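Local coordinates for protein chitinase (Thermococcus chitonophagus, PDB 5XSW) that probably acts as an endochitinase, hydrolysing the N-acetylglucosamine chains of chitin, and is represented here by an N-terminal beta domain and a helix-rich domain binding glycan, at residues Asp11-Leu17 with Ile84-Lys90; Asn37-Thr43 with Asn64-Leu70; Lys137-Asp141 with His158-Ile162; Leu397-Ile402 with Val431-Tyr435. The contacts are given in a common frame with arbitrary orientation. Numbering follows the deposited sequence.

How the contacts relate
From the N terminus, the chain first builds a beta sandwich. Contact 1 joins Asp11-Leu17 to Ile84-Lys90, closing a long loop in which contact 2 (Asn37-Thr43 with Asn64-Leu70) is nested. They belong to two different sheets and touch through their inner faces, for example Ile86 CD1 with Phe40 CE2 at 4.0 Å. Contacts 3 and 4 follow in series, across the chain's centre in the helix-rich part. Contact 3 closes a short loop of irregular chain; contact 4 closes a mostly helical one. Their centres lie about 19 Å apart and the two contacts do not touch, but both involve residues that pack on helix 449-461.

Contact 1: Asp11-Leu17 with Ile84-Lys90; sequences DKITVEL and IIIEIQK
Two central strands of the N-terminal beta sandwich pair here, 12-17 running antiparallel to 84-89 in a four-stranded sheet. Their axes approach to 4.6 Å with N-to-C directions at 159°, and both backbones are regularly extended. Ile13 faces Ile88, Val15 faces Ile86 and Leu17 faces Ile84 as hydrogen-bonded pairs. Ile13 N to Ile88 O and Ile88 N to Ile13 O are both 2.7 Å; Val15 N to Ile86 O and Leu17 N to Ile84 O are 2.8 Å, each with its reciprocal bond. Beyond the strands, Lys90 N donates to Asp11 O at 2.6 Å.

Branched apolar residues suit the face that turns toward the second sheet. Ile13, Ile84 and Ile86 share the mt rotamer, Val15 is t and Leu17 tp, whereas Ile88 is mm, which leads its CD1 away from Ile13. Ile13 CB lies 4.1 Å from Ile88 CB, and Leu17 CB 4.3 Å from Ile84 CB.

The other face carries the non-hydrogen-bonded pairs Lys12-Gln89, Thr14-Glu87 and Glu16-Ile85. Lys12 is t throughout, long enough to set NZ 3.2 Å from Glu87 OE1 in a salt bridge. Glu87 (chi1 -86°) also places CG 3.2 Å from Thr14 OG1; one water bridges their polar ends, 2.8 Å from Thr14 OG1 and, by a weak bond it donates, 2.9 Å from Glu87 OE2.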
# COMPACT_ATOMS: atom_id res chain seq x y z
N ASP A 11 -47.31 -19.95 -15.14
CA ASP A 11 -47.08 -18.99 -14.08
C ASP A 11 -45.56 -18.66 -13.94
O ASP A 11 -45.14 -18.01 -12.98
CB ASP A 11 -47.65 -19.51 -12.76
CG ASP A 11 -46.92 -20.76 -12.24
OD1 ASP A 11 -46.29 -21.49 -13.04
OD2 ASP A 11 -47.01 -21.01 -11.02
N LYS A 12 -44.76 -19.10 -14.91
CA LYS A 12 -43.31 -18.86 -14.88
C LYS A 12 -42.83 -17.67 -15.73
O LYS A 12 -42.95 -17.63 -16.97
CB LYS A 12 -42.59 -20.14 -15.29
CG LYS A 12 -41.06 -20.06 -15.28
CD LYS A 12 -40.46 -21.47 -15.34
CE LYS A 12 -39.09 -21.49 -15.98
NZ LYS A 12 -38.54 -22.88 -16.04
N ILE A 13 -42.29 -16.67 -15.03
CA ILE A 13 -41.73 -15.47 -15.66
C ILE A 13 -40.21 -15.56 -15.71
O ILE A 13 -39.57 -15.76 -14.69
CB ILE A 13 -42.06 -14.22 -14.89
CG1 ILE A 13 -43.57 -14.01 -14.83
CG2 ILE A 13 -41.36 -13.00 -15.51
CD1 ILE A 13 -43.98 -13.09 -13.75
N THR A 14 -39.65 -15.44 -16.91
CA THR A 14 -38.21 -15.52 -17.08
C THR A 14 -37.65 -14.18 -17.61
O THR A 14 -38.04 -13.69 -18.68
CB THR A 14 -37.82 -16.68 -18.01
OG1 THR A 14 -38.13 -17.91 -17.35
CG2 THR A 14 -36.31 -16.66 -18.29
N VAL A 15 -36.73 -13.60 -16.82
CA VAL A 15 -36.12 -12.31 -17.14
C VAL A 15 -34.59 -12.45 -17.32
O VAL A 15 -33.94 -13.17 -16.57
CB VAL A 15 -36.42 -11.29 -16.02
CG1 VAL A 15 -35.62 -10.00 -16.21
CG2 VAL A 15 -37.90 -10.97 -15.93
N GLU A 16 -34.04 -11.79 -18.34
CA GLU A 16 -32.60 -11.68 -18.50
C GLU A 16 -32.13 -10.28 -18.13
O GLU A 16 -32.59 -9.27 -18.70
CB GLU A 16 -32.18 -12.00 -19.91
CG GLU A 16 -30.68 -11.89 -20.09
CD GLU A 16 -30.20 -12.60 -21.33
OE1 GLU A 16 -29.13 -13.27 -21.27
OE2 GLU A 16 -30.87 -12.47 -22.37
N LEU A 17 -31.21 -10.23 -17.18
CA LEU A 17 -30.58 -8.99 -16.76
C LEU A 17 -29.15 -8.91 -17.31
O LEU A 17 -28.40 -9.84 -17.13
CB LEU A 17 -30.55 -8.93 -15.23
CG LEU A 17 -29.72 -7.79 -14.65
CD1 LEU A 17 -30.34 -6.43 -14.96
CD2 LEU A 17 -29.56 -8.00 -13.16
N ILE A 84 -27.48 -12.34 -16.38
CA ILE A 84 -28.11 -13.09 -15.33
C ILE A 84 -29.56 -13.50 -15.74
O ILE A 84 -30.29 -12.69 -16.33
CB ILE A 84 -28.16 -12.25 -14.05
CG1 ILE A 84 -26.73 -12.05 -13.50
CG2 ILE A 84 -29.01 -12.90 -13.01
CD1 ILE A 84 -26.68 -11.16 -12.27
N ILE A 85 -29.92 -14.75 -15.48
CA ILE A 85 -31.28 -15.23 -15.75
C ILE A 85 -32.02 -15.45 -14.46
O ILE A 85 -31.58 -16.21 -13.58
CB ILE A 85 -31.26 -16.49 -16.59
CG1 ILE A 85 -30.62 -16.16 -17.92
CG2 ILE A 85 -32.72 -17.03 -16.78
CD1 ILE A 85 -29.94 -17.30 -18.51
N ILE A 86 -33.14 -14.73 -14.34
CA ILE A 86 -34.00 -14.75 -13.16
C ILE A 86 -35.34 -15.41 -13.54
O ILE A 86 -35.99 -15.02 -14.51
CB ILE A 86 -34.30 -13.33 -12.66
CG1 ILE A 86 -33.00 -12.56 -12.35
CG2 ILE A 86 -35.28 -13.36 -11.47
CD1 ILE A 86 -33.19 -11.07 -12.40
N GLU A 87 -35.73 -16.42 -12.78
CA GLU A 87 -37.02 -17.08 -13.00
C GLU A 87 -37.93 -16.85 -11.81
O GLU A 87 -37.54 -17.13 -10.67
CB GLU A 87 -36.82 -18.56 -13.27
CG GLU A 87 -36.56 -18.81 -14.76
CD GLU A 87 -36.04 -20.21 -15.04
OE1 GLU A 87 -36.45 -21.16 -14.32
OE2 GLU A 87 -35.21 -20.33 -15.98
N ILE A 88 -39.13 -16.33 -12.09
CA ILE A 88 -40.07 -15.94 -11.05
C ILE A 88 -41.38 -16.75 -11.23
O ILE A 88 -41.88 -16.91 -12.35
CB ILE A 88 -40.43 -14.44 -11.16
CG1 ILE A 88 -39.18 -13.54 -11.08
CG2 ILE A 88 -41.41 -14.02 -10.03
CD1 ILE A 88 -38.63 -13.45 -9.70
N GLN A 89 -41.92 -17.26 -10.15
CA GLN A 89 -43.30 -17.79 -10.18
C GLN A 89 -44.33 -16.69 -9.91
O GLN A 89 -44.34 -16.11 -8.82
CB GLN A 89 -43.45 -18.88 -9.15
CG GLN A 89 -44.83 -19.49 -9.13
CD GLN A 89 -44.81 -20.77 -8.35
OE1 GLN A 89 -44.48 -21.83 -8.90
NE2 GLN A 89 -45.08 -20.68 -7.04
N LYS A 90 -45.18 -16.39 -10.89
CA LYS A 90 -46.05 -15.20 -10.83
C LYS A 90 -47.01 -15.21 -9.64
O LYS A 90 -47.66 -16.22 -9.38
CB LYS A 90 -46.84 -15.07 -12.14
CG LYS A 90 -47.60 -13.77 -12.30
CD LYS A 90 -48.11 -13.68 -13.73
CE LYS A 90 -48.82 -12.38 -14.02
NZ LYS A 90 -49.25 -12.28 -15.44
O HOH W 1 -36.83 -20.19 -18.42

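Contact 2: Asn37-Thr43 with Asn64-Leu70; sequences NITFETT and NLVTIDL
Strands 37-41 and 65-69, both extended, run antiparallel in the second sheet of the N-terminal beta sandwich, axes 4.6 Å apart at closest and N-to-C directions at 158°.

Backbone hydrogen bonds set the register. Ile38 and Ile68 form one hydrogen-bonded pair (Ile38 N to Ile68 O 2.9 Å, Ile68 N to Ile38 O 2.7 Å), and Phe40 and Val66 another (Phe40 N to Val66 O 3.0 Å, Val66 N to Phe40 O 2.8 Å). Past the strands, Thr42 N reaches Asn64 O at 2.9 Å.

Apolar contacts fill the face of Ile38, Phe40, Val66 and Ile68. Phe40 takes the p rotamer (chi1 66°, chi2 89°), so that Val66 CB lies over the ring, 3.8 Å from its centroid, in a CH-pi contact; Ile68 CD1 meets the ring edge, 3.8 Å from Phe40 CE2. Ile38, with chi2 at 94°, sends CD1 to 3.6 Å from Leu70 CD1. Ile86 and Phe100 touch the Phe40 ring.

The opposite face holds the non-hydrogen-bonded pairs Thr39-Thr67 (CA-CA 4.5 Å) and Glu41-Leu65 (CA-CA 4.7 Å), with Thr39 CB 3.8 Å from Leu65 CD1 and Thr39 CG2 3.6 Å from Thr67 OG1. The Thr39 hydroxyl bonds to His103.

Large apolar residues pack inward, while the other face mixes threonines and Glu41 with Leu65; the backbone ladder fixes the pairing and the apolar face adds most hydrophobic packing, as in a sandwich sheet.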
# COMPACT_ATOMS: atom_id res chain seq x y z
N ASN A 37 -24.08 -4.86 -4.71
CA ASN A 37 -25.17 -5.79 -5.01
C ASN A 37 -26.11 -5.12 -6.02
O ASN A 37 -25.88 -3.98 -6.43
CB ASN A 37 -25.89 -6.24 -3.73
CG ASN A 37 -26.33 -5.11 -2.85
OD1 ASN A 37 -26.91 -4.14 -3.32
ND2 ASN A 37 -26.08 -5.24 -1.54
N ILE A 38 -27.08 -5.89 -6.49
CA ILE A 38 -28.11 -5.38 -7.41
C ILE A 38 -29.44 -5.70 -6.67
O ILE A 38 -29.62 -6.83 -6.21
CB ILE A 38 -28.12 -6.07 -8.78
CG1 ILE A 38 -26.77 -6.01 -9.49
CG2 ILE A 38 -29.18 -5.43 -9.75
CD1 ILE A 38 -25.93 -7.24 -9.22
N THR A 39 -30.33 -4.74 -6.53
CA THR A 39 -31.63 -5.08 -5.94
C THR A 39 -32.73 -5.01 -7.00
O THR A 39 -32.64 -4.27 -7.99
CB THR A 39 -32.02 -4.16 -4.77
OG1 THR A 39 -31.89 -2.78 -5.17
CG2 THR A 39 -31.17 -4.43 -3.52
N PHE A 40 -33.80 -5.75 -6.78
CA PHE A 40 -35.00 -5.47 -7.56
C PHE A 40 -36.21 -5.90 -6.71
O PHE A 40 -36.05 -6.51 -5.66
CB PHE A 40 -34.97 -6.19 -8.92
CG PHE A 40 -35.03 -7.72 -8.80
CD1 PHE A 40 -36.26 -8.39 -8.77
CD2 PHE A 40 -33.86 -8.48 -8.76
CE1 PHE A 40 -36.31 -9.82 -8.69
CE2 PHE A 40 -33.88 -9.87 -8.66
CZ PHE A 40 -35.14 -10.57 -8.63
N GLU A 41 -37.40 -5.58 -7.20
CA GLU A 41 -38.61 -5.90 -6.45
C GLU A 41 -39.49 -6.84 -7.27
O GLU A 41 -39.52 -6.76 -8.49
CB GLU A 41 -39.35 -4.61 -6.07
CG GLU A 41 -38.62 -3.85 -4.96
CD GLU A 41 -39.11 -2.40 -4.79
OE1 GLU A 41 -38.99 -1.87 -3.67
OE2 GLU A 41 -39.59 -1.77 -5.76
N THR A 42 -40.13 -7.77 -6.56
CA THR A 42 -41.18 -8.60 -7.12
C THR A 42 -42.09 -9.09 -5.98
O THR A 42 -41.64 -9.25 -4.84
CB THR A 42 -40.61 -9.78 -7.90
OG1 THR A 42 -41.67 -10.65 -8.32
CG2 THR A 42 -39.61 -10.58 -7.02
N THR A 43 -43.38 -9.28 -6.28
CA THR A 43 -44.29 -9.92 -5.32
C THR A 43 -44.35 -11.42 -5.59
O THR A 43 -44.95 -12.18 -4.82
CB THR A 43 -45.73 -9.32 -5.42
OG1 THR A 43 -46.17 -9.40 -6.79
CG2 THR A 43 -45.72 -7.87 -5.01
N ASN A 64 -40.70 -7.93 -0.61
CA ASN A 64 -40.74 -7.74 -2.06
C ASN A 64 -39.33 -7.42 -2.65
O ASN A 64 -39.17 -7.32 -3.86
CB ASN A 64 -41.72 -6.62 -2.40
CG ASN A 64 -43.19 -6.98 -1.99
OD1 ASN A 64 -43.57 -8.16 -1.91
ND2 ASN A 64 -43.99 -5.95 -1.72
N LEU A 65 -38.33 -7.31 -1.77
CA LEU A 65 -36.96 -6.86 -2.14
C LEU A 65 -36.00 -8.02 -2.30
O LEU A 65 -35.76 -8.75 -1.34
CB LEU A 65 -36.39 -5.92 -1.09
CG LEU A 65 -35.05 -5.28 -1.51
CD1 LEU A 65 -35.28 -4.44 -2.75
CD2 LEU A 65 -34.52 -4.42 -0.36
N VAL A 66 -35.48 -8.21 -3.51
CA VAL A 66 -34.51 -9.28 -3.78
C VAL A 66 -33.11 -8.61 -3.93
O VAL A 66 -32.98 -7.61 -4.62
CB VAL A 66 -34.85 -10.07 -5.06
CG1 VAL A 66 -33.82 -11.19 -5.33
CG2 VAL A 66 -36.27 -10.72 -4.96
N THR A 67 -32.09 -9.16 -3.29
CA THR A 67 -30.71 -8.60 -3.37
C THR A 67 -29.77 -9.63 -3.97
O THR A 67 -29.62 -10.72 -3.40
CB THR A 67 -30.21 -8.20 -2.00
OG1 THR A 67 -31.18 -7.31 -1.41
CG2 THR A 67 -28.76 -7.50 -2.11
N ILE A 68 -29.20 -9.32 -5.13
CA ILE A 68 -28.27 -10.21 -5.79
C ILE A 68 -26.84 -9.79 -5.44
O ILE A 68 -26.47 -8.63 -5.64
CB ILE A 68 -28.41 -10.18 -7.29
CG1 ILE A 68 -29.82 -10.66 -7.73
CG2 ILE A 68 -27.31 -11.06 -7.94
CD1 ILE A 68 -30.10 -10.28 -9.19
N ASP A 69 -26.06 -10.73 -4.91
CA ASP A 69 -24.63 -10.51 -4.58
C ASP A 69 -23.78 -11.26 -5.61
O ASP A 69 -23.88 -12.47 -5.71
CB ASP A 69 -24.37 -10.98 -3.14
CG ASP A 69 -22.88 -10.85 -2.70
OD1 ASP A 69 -22.03 -10.50 -3.51
OD2 ASP A 69 -22.59 -11.15 -1.53
N LEU A 70 -22.99 -10.52 -6.41
CA LEU A 70 -22.24 -11.13 -7.48
C LEU A 70 -20.94 -11.79 -7.00
O LEU A 70 -20.22 -12.36 -7.80
CB LEU A 70 -21.90 -10.09 -8.55
CG LEU A 70 -23.10 -9.41 -9.23
CD1 LEU A 70 -22.63 -8.26 -10.12
CD2 LEU A 70 -23.89 -10.48 -10.07

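Contact 3: Lys137-Asp141 with His158-Ile162; sequences KSYYD and HPTQI
This is a polar contact in which side chains of an irregular loop, His158-Ile162, bind backbone carbonyls at the C-terminal end of the short helix 136-139. The nearest CA atoms, those of Tyr139 and Thr160, are 6.4 Å apart. Carbonyls at and just beyond a helix C terminus are often short of backbone amide donors, and side chains bearing N-H groups suit them well; Ser138 O still takes a long bond from Asp141 N, at 3.3 Å.

His158 (chi1 t, chi2 -76°) donates from NE2 to Ser138 O at 2.9 Å, while its ND1 accepts from Thr160 N at 3.1 Å; the imidazole thus both ties the segments together and shapes its own loop. Gln161, with chi1 m and chi2 t, reaches two carbonyls with one amide nitrogen: NE2 lies 2.8 Å from Asp141 O and 3.1 Å from Tyr139 O. A water donates to Tyr139 O at 2.8 Å and accepts from Thr160 OG1 at 2.6 Å.

Helix 449-461 lies alongside both segments: Tyr139, a t rotamer, packs on Thr455 and bonds through its hydroxyl to Asp452, Gln161 OE1 takes a bond from Arg450, and Ile162 packs on Leu454.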
# COMPACT_ATOMS: atom_id res chain seq x y z
N LYS A 137 -19.21 43.24 -1.54
CA LYS A 137 -18.97 43.66 -0.17
C LYS A 137 -18.58 42.45 0.71
O LYS A 137 -17.73 42.54 1.61
CB LYS A 137 -20.21 44.34 0.40
CG LYS A 137 -20.04 44.72 1.87
CD LYS A 137 -20.76 46.03 2.22
CE LYS A 137 -21.82 45.81 3.30
NZ LYS A 137 -22.93 44.90 2.84
N SER A 138 -19.29 41.35 0.48
CA SER A 138 -19.01 40.10 1.19
C SER A 138 -17.69 39.47 0.68
O SER A 138 -16.86 39.03 1.46
CB SER A 138 -20.19 39.16 1.04
OG SER A 138 -19.92 37.91 1.69
N TYR A 139 -17.47 39.50 -0.63
CA TYR A 139 -16.31 38.89 -1.23
C TYR A 139 -15.01 39.49 -0.67
O TYR A 139 -14.09 38.73 -0.40
CB TYR A 139 -16.39 39.03 -2.75
CG TYR A 139 -15.32 38.34 -3.61
CD1 TYR A 139 -14.07 38.95 -3.84
CD2 TYR A 139 -15.59 37.14 -4.27
CE1 TYR A 139 -13.09 38.35 -4.69
CE2 TYR A 139 -14.63 36.53 -5.10
CZ TYR A 139 -13.39 37.16 -5.28
OH TYR A 139 -12.48 36.59 -6.11
N TYR A 140 -14.97 40.82 -0.41
CA TYR A 140 -13.73 41.49 0.01
C TYR A 140 -13.72 41.83 1.47
O TYR A 140 -12.78 42.42 1.94
CB TYR A 140 -13.45 42.78 -0.81
CG TYR A 140 -13.18 42.54 -2.26
CD1 TYR A 140 -11.96 42.01 -2.69
CD2 TYR A 140 -14.13 42.85 -3.23
CE1 TYR A 140 -11.71 41.79 -4.04
CE2 TYR A 140 -13.90 42.58 -4.60
CZ TYR A 140 -12.68 42.07 -4.99
OH TYR A 140 -12.41 41.82 -6.32
N ASP A 141 -14.74 41.40 2.20
CA ASP A 141 -14.86 41.71 3.60
C ASP A 141 -13.74 41.04 4.43
O ASP A 141 -13.58 39.82 4.43
CB ASP A 141 -16.23 41.26 4.10
CG ASP A 141 -16.51 41.67 5.54
OD1 ASP A 141 -15.60 42.19 6.24
OD2 ASP A 141 -17.65 41.44 5.98
N HIS A 158 -16.65 31.11 5.08
CA HIS A 158 -16.86 32.09 4.01
C HIS A 158 -16.98 31.30 2.73
O HIS A 158 -16.35 30.25 2.58
CB HIS A 158 -15.71 33.11 3.95
CG HIS A 158 -16.03 34.34 3.15
ND1 HIS A 158 -16.06 34.36 1.78
CD2 HIS A 158 -16.38 35.59 3.55
CE1 HIS A 158 -16.41 35.56 1.35
NE2 HIS A 158 -16.58 36.34 2.41
N PRO A 159 -17.84 31.74 1.81
CA PRO A 159 -17.98 30.97 0.57
C PRO A 159 -16.91 31.17 -0.51
O PRO A 159 -16.82 30.34 -1.43
CB PRO A 159 -19.34 31.43 0.03
CG PRO A 159 -19.45 32.87 0.54
CD PRO A 159 -18.92 32.75 1.98
N THR A 160 -16.17 32.28 -0.48
CA THR A 160 -15.22 32.55 -1.57
C THR A 160 -13.81 32.84 -1.00
O THR A 160 -12.83 32.78 -1.74
CB THR A 160 -15.68 33.74 -2.48
OG1 THR A 160 -15.83 34.92 -1.68
CG2 THR A 160 -17.00 33.40 -3.16
N GLN A 161 -13.72 33.13 0.30
CA GLN A 161 -12.41 33.36 0.94
C GLN A 161 -11.85 32.05 1.52
O GLN A 161 -12.62 31.27 2.08
CB GLN A 161 -12.48 34.37 2.08
CG GLN A 161 -12.61 35.86 1.60
CD GLN A 161 -12.83 36.79 2.74
OE1 GLN A 161 -12.25 36.63 3.82
NE2 GLN A 161 -13.70 37.81 2.52
N ILE A 162 -10.54 31.84 1.39
CA ILE A 162 -9.82 30.76 2.11
C ILE A 162 -9.23 31.35 3.35
O ILE A 162 -8.51 32.35 3.28
CB ILE A 162 -8.65 30.17 1.30
CG1 ILE A 162 -9.13 29.70 -0.06
CG2 ILE A 162 -7.95 29.02 2.08
CD1 ILE A 162 -8.02 29.61 -1.04
O HOH W 2 -13.57 36.21 -1.53

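Contact 4: Leu397-Ile402 with Val431-Tyr435; sequences LTWDDI and VKRAY
Trp399, in the first turn of helix 399-412, gives up the most surface here, laying its indole against Lys432 and Tyr435 of helix 421-439. Its t rotamer (chi2 -116°) sets one indole face on Lys432: Lys432 CB sits 3.9 Å from the centroid of the six-membered ring, a CH-pi contact, and the extended chain, t at every chi, carries NZ to 4.2 Å from the five-membered centroid as an off-centre cation-pi partner. A long aliphatic stem with a charged tip suits a flat, electron-rich ring. Leu397-Ile402 enters its helix through a capping box: Thr398 OG1 accepts from Asp401 N at 3.3 Å, and Asp401 OD2 from Thr398 N at 2.9 Å. Tyr435 (chi1 t, chi2 89°) points toward this turn; Trp399 CB lies over its ring, 4.2 Å from the centroid, and the aromatic planes are oblique at 58°. Next to them, Ile402 CG2 meets Val431 CG1 at 3.6 Å, branched residues filling the buried space toward helix 449-461, and Ile402 CG1 lies 4.1 Å from Tyr435 CD1.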
# COMPACT_ATOMS: atom_id res chain seq x y z
N LEU A 397 -0.61 36.24 -5.92
CA LEU A 397 -0.37 35.25 -6.96
C LEU A 397 -0.33 35.97 -8.30
O LEU A 397 -1.27 36.70 -8.61
CB LEU A 397 -1.48 34.19 -6.99
CG LEU A 397 -1.90 33.57 -5.65
CD1 LEU A 397 -3.08 32.61 -5.82
CD2 LEU A 397 -0.65 32.82 -5.11
N THR A 398 0.70 35.70 -9.10
CA THR A 398 0.89 36.32 -10.40
C THR A 398 0.40 35.35 -11.42
O THR A 398 0.15 34.16 -11.10
CB THR A 398 2.38 36.62 -10.67
OG1 THR A 398 3.08 35.37 -10.77
CG2 THR A 398 2.99 37.45 -9.56
N TRP A 399 0.31 35.79 -12.67
CA TRP A 399 -0.15 34.87 -13.70
C TRP A 399 0.81 33.67 -13.82
O TRP A 399 0.36 32.53 -13.99
CB TRP A 399 -0.29 35.54 -15.12
CG TRP A 399 -0.61 34.45 -16.12
CD1 TRP A 399 0.15 34.03 -17.19
CD2 TRP A 399 -1.76 33.58 -16.08
NE1 TRP A 399 -0.47 32.96 -17.82
CE2 TRP A 399 -1.65 32.69 -17.16
CE3 TRP A 399 -2.88 33.50 -15.24
CZ2 TRP A 399 -2.58 31.73 -17.40
CZ3 TRP A 399 -3.80 32.54 -15.48
CH2 TRP A 399 -3.66 31.66 -16.55
N ASP A 400 2.11 33.91 -13.79
CA ASP A 400 3.10 32.83 -13.83
C ASP A 400 2.84 31.78 -12.69
O ASP A 400 2.97 30.59 -12.93
CB ASP A 400 4.51 33.39 -13.68
CG ASP A 400 5.04 34.01 -15.01
OD1 ASP A 400 4.42 33.82 -16.07
OD2 ASP A 400 6.11 34.62 -14.99
N ASP A 401 2.51 32.25 -11.50
CA ASP A 401 2.14 31.34 -10.37
C ASP A 401 0.97 30.42 -10.72
O ASP A 401 1.01 29.21 -10.44
CB ASP A 401 1.75 32.15 -9.14
CG ASP A 401 2.90 32.93 -8.54
OD1 ASP A 401 4.08 32.56 -8.77
OD2 ASP A 401 2.62 33.90 -7.83
N ILE A 402 -0.08 31.01 -11.30
CA ILE A 402 -1.31 30.28 -11.64
C ILE A 402 -1.04 29.30 -12.75
O ILE A 402 -1.45 28.13 -12.72
CB ILE A 402 -2.46 31.26 -12.08
CG1 ILE A 402 -2.76 32.28 -10.98
CG2 ILE A 402 -3.72 30.50 -12.46
CD1 ILE A 402 -3.27 31.74 -9.72
N VAL A 431 -9.46 30.55 -17.18
CA VAL A 431 -8.70 30.85 -15.94
C VAL A 431 -7.92 32.14 -16.10
O VAL A 431 -7.88 33.01 -15.21
CB VAL A 431 -7.72 29.66 -15.61
CG1 VAL A 431 -6.66 30.08 -14.57
CG2 VAL A 431 -8.53 28.41 -15.16
N LYS A 432 -7.25 32.28 -17.24
CA LYS A 432 -6.49 33.54 -17.46
C LYS A 432 -7.39 34.77 -17.51
O LYS A 432 -7.08 35.85 -16.93
CB LYS A 432 -5.67 33.46 -18.76
CG LYS A 432 -4.82 34.75 -18.94
CD LYS A 432 -3.71 34.56 -19.90
CE LYS A 432 -2.72 35.75 -19.80
NZ LYS A 432 -1.52 35.40 -20.62
N ARG A 433 -8.53 34.62 -18.20
CA ARG A 433 -9.50 35.75 -18.22
C ARG A 433 -9.98 36.08 -16.83
O ARG A 433 -10.06 37.25 -16.44
CB ARG A 433 -10.70 35.44 -19.14
CG ARG A 433 -11.69 36.63 -19.22
CD ARG A 433 -12.82 36.39 -20.22
NE ARG A 433 -13.84 37.45 -20.18
CZ ARG A 433 -13.79 38.57 -20.91
NH1 ARG A 433 -12.78 38.77 -21.75
NH2 ARG A 433 -14.76 39.47 -20.81
N ALA A 434 -10.28 35.04 -16.04
CA ALA A 434 -10.72 35.32 -14.67
C ALA A 434 -9.61 36.00 -13.85
O ALA A 434 -9.83 36.93 -13.05
CB ALA A 434 -11.21 33.97 -13.96
N TYR A 435 -8.39 35.48 -14.01
CA TYR A 435 -7.25 36.12 -13.34
C TYR A 435 -7.16 37.66 -13.71
O TYR A 435 -7.06 38.55 -12.85
CB TYR A 435 -5.96 35.39 -13.72
CG TYR A 435 -4.75 36.17 -13.34
CD1 TYR A 435 -4.18 36.01 -12.06
CD2 TYR A 435 -4.19 37.13 -14.22
CE1 TYR A 435 -3.08 36.75 -11.67
CE2 TYR A 435 -3.11 37.89 -13.83
CZ TYR A 435 -2.56 37.69 -12.56
OH TYR A 435 -1.47 38.42 -12.16